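Local atomic coordinates of nitrophorin Cim l NP (Cimex lectularius, PDB entry 2IMQ), a protein that carries nitric oxide on its heme in bed-bug saliva and releases it into the victim during feeding, dilating the blood vessels. Residues A[109-119]-A[131-140]; A[172-183]-A[195-203]. All coordinates share one frame; numbering follows the deposited sequence. Where two conformers were deposited one is given.

Both interactions belong to the DNase I-like beta-sandwich on which this nitrophorin is built, and neither reaches the heme bound through Cys60. Interaction 1 pairs strands 116-124 and 127-135 of the five-stranded sheet; the side chain of Ile118 is about 11 Å from the heme. Interaction 2 gathers the loop 172-179 and the short helices that follow it later in the chain, away from the heme pocket. The two centres are 21 Å apart, yet their edges touch: Asp138 OD1, in the loop leaving strand 127-135, lies 3.0 Å from Asn173 ND2, a probable hydrogen bond, and Ser134 OG packs 4.2 Å from Leu172 CD2.

Interaction 1: residues A[109-119]-A[131-140]; sequences VDDQKKSGGIV and FTTSRMSDED
Arg135 reaches across the open end of a beta hairpin to Lys114 and Ser115. Its CB leaves strand 131-135 on the face that carries Ile118 and Thr133, and CG, anti to the backbone N (chi1 -178°), starts the chain toward Lys114, with a bend at chi2. CD comes 3.2 Å from Lys114 O; the guanidinium then slides beneath that same oxygen, which lies over one face and accepts from Thr83. At the edge, NH1 gives an in-plane but bent bond to Ser115 OG (2.9 Å, 137°), while NH2 ends 4.1 Å from Lys114 NZ, an approach of like charges. Ser115 OG donates to Asp140 OD1 (2.8 Å), nearly along the C-O axis. Asp110 accepts from the backbone N of Lys114 and Ser115, closing the turn 110-113 on itself. Met136 SD rests 3.9 Å from Ser115 CB and its CE meets Val109 CG2. Further along, antiparallel bonds join Gly116 with Arg135 and Ile118 with Thr133. Ser115 OG thus sits between a cation and an anion, accepting from one and donating to the other, which would set the rotation of its hydroxyl; through it, Asp140 probably offsets part of the charge of Arg135.

Interaction 2: residues A[172-183]-A[195-203]; sequences LNVRVETNATHA and LMAFDQLKK
The Phe198 ring takes Thr178 over one face, a CH-pi contact with CB 4.2 Å from the ring centroid and 22° off its normal. Phe198 CE1 lies at the edge of the His182 imidazole, but the approach to the Phe198 ring is oblique, with centroids 5.5 Å apart. The Arg175 guanidinium has Asn173 OD1 over one face, a salt bridge to Asp171 and a cation-pi contact with Tyr224. In this DNase I-like fold the contact ties the loop 172-179 to the link between helices 192-196 and 201-206 by a single backbone bridge of Val176 with Asp199. Glu177 N donates almost straight to Phe198 O, from above the carbonyl plane, and Gln200 N to Arg175 O. The Gln200 amide bridges two residues: OE1 accepts from Arg175 N (2.8 Å) and also from Lys147, while NE2 gives a nearly linear bond to Glu177 OE1. Amide and carboxylate planes are 81° apart; the N-H, in the amide plane, meets OE1 from above the carboxylate plane. Held at both ends, the amide cannot flip. Leu195 CD1 meets both Val176 CG1 (3.6 Å) and Ala183 CB. Asp199 chi1 (176°) carries the carboxylate to Leu201 N, where OD2 makes the capping bond at the start of helix 201-206; OD1 forms a salt bridge with Arg244. The side chains of Val174 and Asp199 cross at about a right angle, Val174 CG1 lying 3.4 Å from Asp199 OD1.

Interaction 1: residues A[109-119]-A[131-140]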
loop_
_atom_site.group_PDB
_atom_site.type_symbol
_atom_site.label_atom_id
_atom_site.label_comp_id
_atom_site.label_asym_id
_atom_site.label_seq_id
_atom_site.Cartn_x
_atom_site.Cartn_y
_atom_site.Cartn_z
ATOM N N VAL A 109 15.607 -8.785 -3.949
ATOM C CA VAL A 109 16.884 -8.126 -3.805
ATOM C C VAL A 109 17.875 -8.952 -2.973
ATOM O O VAL A 109 19.092 -8.677 -2.991
ATOM C CB VAL A 109 16.712 -6.689 -3.268
ATOM C CG1 VAL A 109 15.874 -5.836 -4.237
ATOM C CG2 VAL A 109 16.036 -6.695 -1.974
ATOM N N ASP A 110 17.377 -9.997 -2.303
ATOM C CA ASP A 110 18.193 -10.853 -1.438
ATOM C C ASP A 110 18.080 -12.339 -1.840
ATOM O O ASP A 110 17.094 -12.767 -2.431
ATOM C CB ASP A 110 17.763 -10.698 0.034
ATOM C CG ASP A 110 16.273 -11.025 0.266
ATOM O OD1 ASP A 110 15.428 -10.735 -0.615
ATOM O OD2 ASP A 110 15.863 -11.583 1.302
ATOM N N ASP A 111 19.057 -13.160 -1.450
ATOM C CA ASP A 111 19.020 -14.566 -1.848
ATOM C C ASP A 111 17.904 -15.416 -1.210
ATOM O O ASP A 111 17.549 -16.471 -1.712
ATOM C CB ASP A 111 20.403 -15.208 -1.703
ATOM C CG ASP A 111 20.847 -15.448 -0.254
ATOM O OD1 ASP A 111 20.130 -15.153 0.715
ATOM O OD2 ASP A 111 21.962 -15.933 0.012
ATOM N N GLN A 112 17.284 -14.923 -0.136
ATOM C CA GLN A 112 16.161 -15.615 0.450
ATOM C C GLN A 112 14.821 -15.114 -0.093
ATOM O O GLN A 112 13.769 -15.596 0.310
ATOM C CB GLN A 112 16.185 -15.447 1.974
ATOM C CG GLN A 112 17.293 -16.215 2.662
ATOM C CD GLN A 112 17.053 -16.327 4.150
ATOM O OE1 GLN A 112 16.016 -16.858 4.597
ATOM N NE2 GLN A 112 17.982 -15.811 4.927
ATOM N N LYS A 113 14.880 -14.120 -0.978
ATOM C CA LYS A 113 13.691 -13.569 -1.627
ATOM C C LYS A 113 12.689 -12.991 -0.617
ATOM O O LYS A 113 11.495 -13.063 -0.865
ATOM C CB LYS A 113 12.920 -14.599 -2.484
ATOM C CG LYS A 113 13.684 -15.429 -3.537
ATOM C CD LYS A 113 12.840 -16.642 -4.042
ATOM C CE LYS A 113 12.352 -17.563 -2.890
ATOM N NZ LYS A 113 13.299 -17.653 -1.739
ATOM N N LYS A 114 13.189 -12.407 0.480
ATOM C CA LYS A 114 12.324 -11.783 1.507
ATOM C C LYS A 114 12.070 -10.312 1.290
ATOM O O LYS A 114 11.116 -9.782 1.846
ATOM C CB LYS A 114 12.902 -11.962 2.890
ATOM C CG LYS A 114 12.891 -13.421 3.363
ATOM C CD LYS A 114 12.316 -13.501 4.769
ATOM C CE LYS A 114 13.266 -13.011 5.837
ATOM N NZ LYS A 114 12.654 -13.082 7.199
ATOM N N SER A 115 12.906 -9.644 0.528
ATOM C CA SER A 115 12.780 -8.209 0.258
ATOM C C SER A 115 12.723 -7.937 -1.245
ATOM O O SER A 115 13.235 -8.734 -2.059
ATOM C CB SER A 115 13.953 -7.459 0.880
ATOM O OG SER A 115 13.915 -7.550 2.300
ATOM N N GLY A 116 12.062 -6.860 -1.621
ATOM C CA GLY A 116 11.920 -6.459 -2.994
ATOM C C GLY A 116 10.555 -5.851 -3.166
ATOM O O GLY A 116 10.165 -5.024 -2.351
ATOM N N GLY A 117 9.854 -6.257 -4.211
ATOM C CA GLY A 117 8.552 -5.780 -4.424
ATOM C C GLY A 117 7.858 -6.463 -5.568
ATOM O O GLY A 117 8.395 -7.394 -6.218
ATOM N N ILE A 118 6.650 -5.997 -5.807
ATOM C CA ILE A 118 5.709 -6.515 -6.852
ATOM C C ILE A 118 5.141 -5.336 -7.565
ATOM O O ILE A 118 4.735 -4.350 -6.920
ATOM C CB ILE A 118 4.582 -7.296 -6.215
ATOM C CG1 ILE A 118 5.098 -8.432 -5.304
ATOM C CG2 ILE A 118 3.615 -7.910 -7.305
ATOM C CD1 ILE A 118 4.080 -9.024 -4.433
ATOM N N VAL A 119 5.047 -5.420 -8.902
ATOM C CA VAL A 119 4.325 -4.417 -9.637
ATOM C C VAL A 119 3.290 -5.099 -10.532
ATOM O O VAL A 119 3.660 -5.938 -11.318
ATOM C CB VAL A 119 5.220 -3.562 -10.567
ATOM C CG1 VAL A 119 4.456 -2.418 -11.085
ATOM C CG2 VAL A 119 6.425 -3.092 -9.889
ATOM N N PHE A 131 0.372 -0.599 -9.993
ATOM C CA PHE A 131 0.357 -0.739 -8.525
ATOM C C PHE A 131 1.574 -1.492 -8.036
ATOM O O PHE A 131 1.838 -2.605 -8.486
ATOM C CB PHE A 131 -0.902 -1.484 -8.062
ATOM C CG PHE A 131 -2.160 -0.711 -8.301
ATOM C CD1 PHE A 131 -2.770 -0.717 -9.554
ATOM C CD2 PHE A 131 -2.660 0.132 -7.336
ATOM C CE1 PHE A 131 -3.902 0.030 -9.768
ATOM C CE2 PHE A 131 -3.788 0.869 -7.555
ATOM C CZ PHE A 131 -4.403 0.839 -8.780
ATOM N N THR A 132 2.331 -0.881 -7.120
ATOM C CA THR A 132 3.509 -1.442 -6.538
ATOM C C THR A 132 3.323 -1.631 -5.052
ATOM O O THR A 132 2.780 -0.782 -4.378
ATOM C CB THR A 132 4.705 -0.497 -6.775
ATOM O OG1 THR A 132 4.926 -0.428 -8.170
ATOM C CG2 THR A 132 5.991 -0.968 -6.116
ATOM N N THR A 133 3.859 -2.737 -4.578
ATOM C CA THR A 133 4.184 -2.859 -3.141
ATOM C C THR A 133 5.648 -3.288 -2.967
ATOM O O THR A 133 6.254 -3.838 -3.895
ATOM C CB THR A 133 3.200 -3.803 -2.408
ATOM O OG1 THR A 133 3.308 -3.617 -0.978
ATOM C CG2 THR A 133 3.433 -5.231 -2.678
ATOM N N SER A 134 6.220 -3.045 -1.794
ATOM C CA SER A 134 7.604 -3.355 -1.566
ATOM C C SER A 134 7.830 -3.633 -0.106
ATOM O O SER A 134 7.015 -3.283 0.760
ATOM C CB SER A 134 8.468 -2.226 -2.064
ATOM O OG SER A 134 8.164 -1.013 -1.359
ATOM N N ARG A 135 8.975 -4.227 0.162
ATOM C CA ARG A 135 9.309 -4.672 1.529
ATOM C C ARG A 135 10.815 -4.699 1.649
ATOM O O ARG A 135 11.502 -5.276 0.796
ATOM C CB ARG A 135 8.747 -6.075 1.781
ATOM C CG ARG A 135 8.949 -6.674 3.128
ATOM C CD ARG A 135 10.300 -7.178 3.438
ATOM N NE ARG A 135 10.198 -8.109 4.546
ATOM C CZ ARG A 135 11.236 -8.672 5.114
ATOM N NH1 ARG A 135 12.429 -8.441 4.616
ATOM N NH2 ARG A 135 11.073 -9.492 6.145
ATOM N N MET A 136 11.341 -4.046 2.662
ATOM C CA MET A 136 12.780 -4.048 2.917
ATOM C C MET A 136 12.988 -4.221 4.417
ATOM O O MET A 136 12.202 -3.733 5.237
ATOM C CB MET A 136 13.402 -2.763 2.477
ATOM C CG MET A 136 14.901 -2.749 2.455
ATOM S SD MET A 136 15.569 -3.951 1.334
ATOM C CE MET A 136 15.078 -3.263 -0.251
ATOM N N SER A 137 14.101 -4.870 4.773
ATOM C CA SER A 137 14.532 -5.035 6.171
ATOM C C SER A 137 15.485 -3.923 6.578
ATOM O O SER A 137 16.201 -3.419 5.737
ATOM C CB SER A 137 15.243 -6.405 6.337
ATOM O OG SER A 137 16.455 -6.456 5.650
ATOM N N ASP A 138 15.555 -3.586 7.837
ATOM C CA ASP A 138 16.506 -2.628 8.312
ATOM C C ASP A 138 17.920 -3.029 8.020
ATOM O O ASP A 138 18.756 -2.184 7.827
ATOM C CB ASP A 138 16.356 -2.505 9.829
ATOM C CG ASP A 138 15.327 -1.516 10.228
ATOM O OD1 ASP A 138 14.698 -0.909 9.368
ATOM O OD2 ASP A 138 15.155 -1.183 11.406
ATOM N N GLU A 139 18.209 -4.316 8.005
ATOM C CA GLU A 139 19.618 -4.804 8.062
ATOM C C GLU A 139 20.210 -5.055 6.655
ATOM O O GLU A 139 21.406 -5.146 6.504
ATOM C CB GLU A 139 19.701 -5.996 9.076
ATOM C CG GLU A 139 19.402 -5.634 10.559
ATOM C CD GLU A 139 19.430 -6.759 11.651
ATOM O OE1 GLU A 139 19.100 -6.533 12.896
ATOM O OE2 GLU A 139 19.794 -7.904 11.302
ATOM N N ASP A 140 19.366 -5.054 5.624
ATOM C CA ASP A 140 19.741 -5.392 4.277
ATOM C C ASP A 140 20.758 -4.498 3.578
ATOM O O ASP A 140 20.642 -3.271 3.709
ATOM C CB ASP A 140 18.424 -5.318 3.408
ATOM C CG ASP A 140 17.558 -6.591 3.463
ATOM O OD1 ASP A 140 16.383 -6.513 3.007
ATOM O OD2 ASP A 140 17.963 -7.708 3.896
HETATM O O HOH W 1 15.806 -9.445 3.364
#

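Interaction 2: residues A[172-183]-A[195-203]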
loop_
_atom_site.group_PDB
_atom_site.type_symbol
_atom_site.label_atom_id
_atom_site.label_comp_id
_atom_site.label_asym_id
_atom_site.label_seq_id
_atom_site.Cartn_x
_atom_site.Cartn_y
_atom_site.Cartn_z
ATOM N N LEU A 172 6.871 1.128 3.664
ATOM C CA LEU A 172 8.067 1.530 2.944
ATOM C C LEU A 172 9.373 1.421 3.745
ATOM O O LEU A 172 10.420 1.749 3.240
ATOM C CB LEU A 172 7.922 2.946 2.451
ATOM C CG LEU A 172 6.662 3.292 1.621
ATOM C CD1 LEU A 172 6.647 4.756 1.268
ATOM C CD2 LEU A 172 6.515 2.456 0.380
ATOM N N ASN A 173 9.250 1.012 4.987
ATOM C CA ASN A 173 10.355 0.980 5.932
ATOM C C ASN A 173 10.877 2.350 6.240
ATOM O O ASN A 173 12.010 2.551 6.583
ATOM C CB ASN A 173 11.489 -0.002 5.561
ATOM C CG ASN A 173 12.167 -0.500 6.777
ATOM O OD1 ASN A 173 11.514 -0.683 7.812
ATOM N ND2 ASN A 173 13.469 -0.723 6.676
ATOM N N VAL A 174 9.993 3.323 6.107
ATOM C CA VAL A 174 10.188 4.728 6.489
ATOM C C VAL A 174 9.637 4.896 7.938
ATOM O O VAL A 174 8.510 4.504 8.193
ATOM C CB VAL A 174 9.447 5.676 5.509
ATOM C CG1 VAL A 174 9.391 7.057 6.044
ATOM C CG2 VAL A 174 10.139 5.644 4.164
ATOM N N ARG A 175 10.434 5.522 8.779
ATOM C CA ARG A 175 10.061 5.685 10.189
ATOM C C ARG A 175 10.246 7.139 10.621
ATOM O O ARG A 175 10.701 7.966 9.854
ATOM C CB ARG A 175 10.857 4.738 11.070
ATOM C CG ARG A 175 10.698 3.248 10.693
ATOM C CD ARG A 175 9.313 2.770 11.043
ATOM N NE ARG A 175 9.078 1.353 10.853
ATOM C CZ ARG A 175 8.520 0.826 9.770
ATOM N NH1 ARG A 175 8.201 1.589 8.728
ATOM N NH2 ARG A 175 8.298 -0.464 9.717
ATOM N N VAL A 176 9.840 7.408 11.852
ATOM C CA VAL A 176 10.002 8.718 12.428
ATOM C C VAL A 176 11.303 8.735 13.194
ATOM O O VAL A 176 11.469 7.985 14.162
ATOM C CB VAL A 176 8.784 9.011 13.327
ATOM C CG1 VAL A 176 9.001 10.216 14.228
ATOM C CG2 VAL A 176 7.512 9.250 12.496
ATOM N N GLU A 177 12.203 9.608 12.788
ATOM C CA GLU A 177 13.538 9.671 13.325
ATOM C C GLU A 177 13.609 10.727 14.442
ATOM O O GLU A 177 14.177 11.789 14.286
ATOM C CB GLU A 177 14.508 9.973 12.191
ATOM C CG GLU A 177 15.947 9.704 12.581
ATOM C CD GLU A 177 16.932 9.757 11.460
ATOM O OE1 GLU A 177 16.551 9.478 10.304
ATOM O OE2 GLU A 177 18.122 10.047 11.785
ATOM N N THR A 178 13.052 10.383 15.583
ATOM C CA THR A 178 13.242 11.099 16.828
ATOM C C THR A 178 13.019 10.116 17.945
ATOM O O THR A 178 12.692 8.947 17.742
ATOM C CB THR A 178 12.304 12.307 16.922
ATOM O OG1 THR A 178 12.658 13.134 18.033
ATOM C CG2 THR A 178 10.846 11.948 17.073
ATOM N N ASN A 179 13.193 10.566 19.180
ATOM C CA ASN A 179 12.999 9.675 20.292
ATOM C C ASN A 179 11.522 9.506 20.614
ATOM O O ASN A 179 10.676 10.304 20.216
ATOM C CB ASN A 179 13.803 10.156 21.512
ATOM C CG ASN A 179 13.292 11.476 22.004
ATOM O OD1 ASN A 179 12.260 11.517 22.675
ATOM N ND2 ASN A 179 14.004 12.533 21.711
ATOM N N ALA A 180 11.232 8.449 21.339
ATOM C CA ALA A 180 9.865 8.077 21.635
ATOM C C ALA A 180 9.167 9.102 22.503
ATOM O O ALA A 180 7.970 9.306 22.405
ATOM C CB ALA A 180 9.762 6.729 22.248
ATOM N N THR A 181 9.886 9.710 23.419
ATOM C CA THR A 181 9.241 10.682 24.344
ATOM C C THR A 181 8.724 11.881 23.577
ATOM O O THR A 181 7.553 12.272 23.723
ATOM C CB THR A 181 10.242 11.236 25.350
ATOM O OG1 THR A 181 11.123 10.201 25.779
ATOM C CG2 THR A 181 9.496 11.751 26.596
ATOM N N HIS A 182 9.546 12.429 22.698
ATOM C CA HIS A 182 9.151 13.571 21.913
ATOM C C HIS A 182 8.028 13.207 20.959
ATOM O O HIS A 182 7.070 13.936 20.803
ATOM C CB HIS A 182 10.356 14.135 21.211
ATOM C CG HIS A 182 10.097 15.395 20.479
ATOM N ND1 HIS A 182 9.583 16.524 21.090
ATOM C CD2 HIS A 182 10.303 15.727 19.192
ATOM C CE1 HIS A 182 9.486 17.491 20.190
ATOM N NE2 HIS A 182 9.897 17.024 19.019
ATOM N N ALA A 183 8.168 12.073 20.280
ATOM C CA ALA A 183 7.147 11.641 19.362
ATOM C C ALA A 183 5.794 11.469 20.062
ATOM O O ALA A 183 4.762 11.954 19.567
ATOM C CB ALA A 183 7.563 10.296 18.730
ATOM N N LEU A 195 5.285 16.183 13.968
ATOM C CA LEU A 195 5.914 14.863 14.046
ATOM C C LEU A 195 6.386 14.398 12.657
ATOM O O LEU A 195 7.465 13.802 12.504
ATOM C CB LEU A 195 4.998 13.855 14.722
ATOM C CG LEU A 195 5.618 12.479 14.996
ATOM C CD1 LEU A 195 6.857 12.617 15.801
ATOM C CD2 LEU A 195 4.644 11.593 15.614
ATOM N N MET A 196 5.597 14.720 11.649
ATOM C CA MET A 196 5.938 14.418 10.266
ATOM C C MET A 196 7.216 15.088 9.828
ATOM O O MET A 196 7.880 14.639 8.898
ATOM C CB MET A 196 4.780 14.784 9.321
ATOM C CG MET A 196 4.799 14.079 7.977
ATOM S SD MET A 196 4.589 12.276 8.286
ATOM C CE MET A 196 2.931 11.928 8.241
ATOM N N ALA A 197 7.626 16.159 10.496
ATOM C CA ALA A 197 8.916 16.789 10.215
ATOM C C ALA A 197 10.100 15.818 10.421
ATOM O O ALA A 197 11.106 15.961 9.780
ATOM C CB ALA A 197 9.102 18.042 10.998
ATOM N N PHE A 198 9.925 14.802 11.256
ATOM C CA PHE A 198 10.958 13.795 11.583
ATOM C C PHE A 198 10.800 12.524 10.749
ATOM O O PHE A 198 11.641 11.638 10.834
ATOM C CB PHE A 198 10.904 13.465 13.066
ATOM C CG PHE A 198 11.128 14.650 13.914
ATOM C CD1 PHE A 198 10.077 15.290 14.535
ATOM C CD2 PHE A 198 12.402 15.154 14.093
ATOM C CE1 PHE A 198 10.286 16.410 15.292
ATOM C CE2 PHE A 198 12.587 16.285 14.898
ATOM C CZ PHE A 198 11.537 16.892 15.460
ATOM N N ASP A 199 9.738 12.414 9.961
ATOM C CA ASP A 199 9.522 11.270 9.146
ATOM C C ASP A 199 10.580 11.205 8.040
ATOM O O ASP A 199 11.006 12.198 7.485
ATOM C CB ASP A 199 8.095 11.325 8.551
ATOM C CG ASP A 199 7.856 10.199 7.601
ATOM O OD1 ASP A 199 7.531 9.063 8.047
ATOM O OD2 ASP A 199 7.913 10.394 6.349
ATOM N N GLN A 200 10.959 9.968 7.719
ATOM C CA GLN A 200 12.091 9.734 6.777
ATOM C C GLN A 200 11.732 9.788 5.296
ATOM O O GLN A 200 12.614 9.737 4.477
ATOM C CB GLN A 200 12.759 8.413 7.124
ATOM C CG GLN A 200 13.496 8.425 8.441
ATOM C CD GLN A 200 13.897 7.098 8.940
ATOM O OE1 GLN A 200 13.217 6.091 8.733
ATOM N NE2 GLN A 200 14.970 7.091 9.728
ATOM N N LEU A 201 10.465 9.948 4.922
ATOM C CA LEU A 201 10.157 9.952 3.493
ATOM C C LEU A 201 10.884 11.096 2.819
ATOM O O LEU A 201 11.442 10.937 1.733
ATOM C CB LEU A 201 8.655 9.988 3.254
ATOM C CG LEU A 201 8.269 9.947 1.755
ATOM C CD1 LEU A 201 8.740 8.666 1.120
ATOM C CD2 LEU A 201 6.758 10.082 1.666
ATOM N N LYS A 202 10.912 12.278 3.419
ATOM C CA LYS A 202 11.618 13.388 2.796
ATOM C C LYS A 202 13.101 13.151 2.664
ATOM O O LYS A 202 13.719 13.639 1.743
ATOM C CB LYS A 202 11.381 14.669 3.594
ATOM C CG LYS A 202 11.902 14.660 4.978
ATOM C CD LYS A 202 11.698 16.027 5.719
ATOM C CE LYS A 202 10.272 16.241 6.088
ATOM N NZ LYS A 202 9.511 15.099 6.755
ATOM N N LYS A 203 13.658 12.397 3.601
ATOM C CA LYS A 203 15.092 11.993 3.530
ATOM C C LYS A 203 15.329 11.029 2.396
ATOM O O LYS A 203 16.287 11.198 1.634
ATOM C CB LYS A 203 15.527 11.367 4.835
ATOM C CG LYS A 203 15.403 12.288 6.045
ATOM C CD LYS A 203 15.943 11.516 7.297
ATOM C CE LYS A 203 15.841 12.292 8.540
ATOM N NZ LYS A 203 16.881 13.340 8.426
#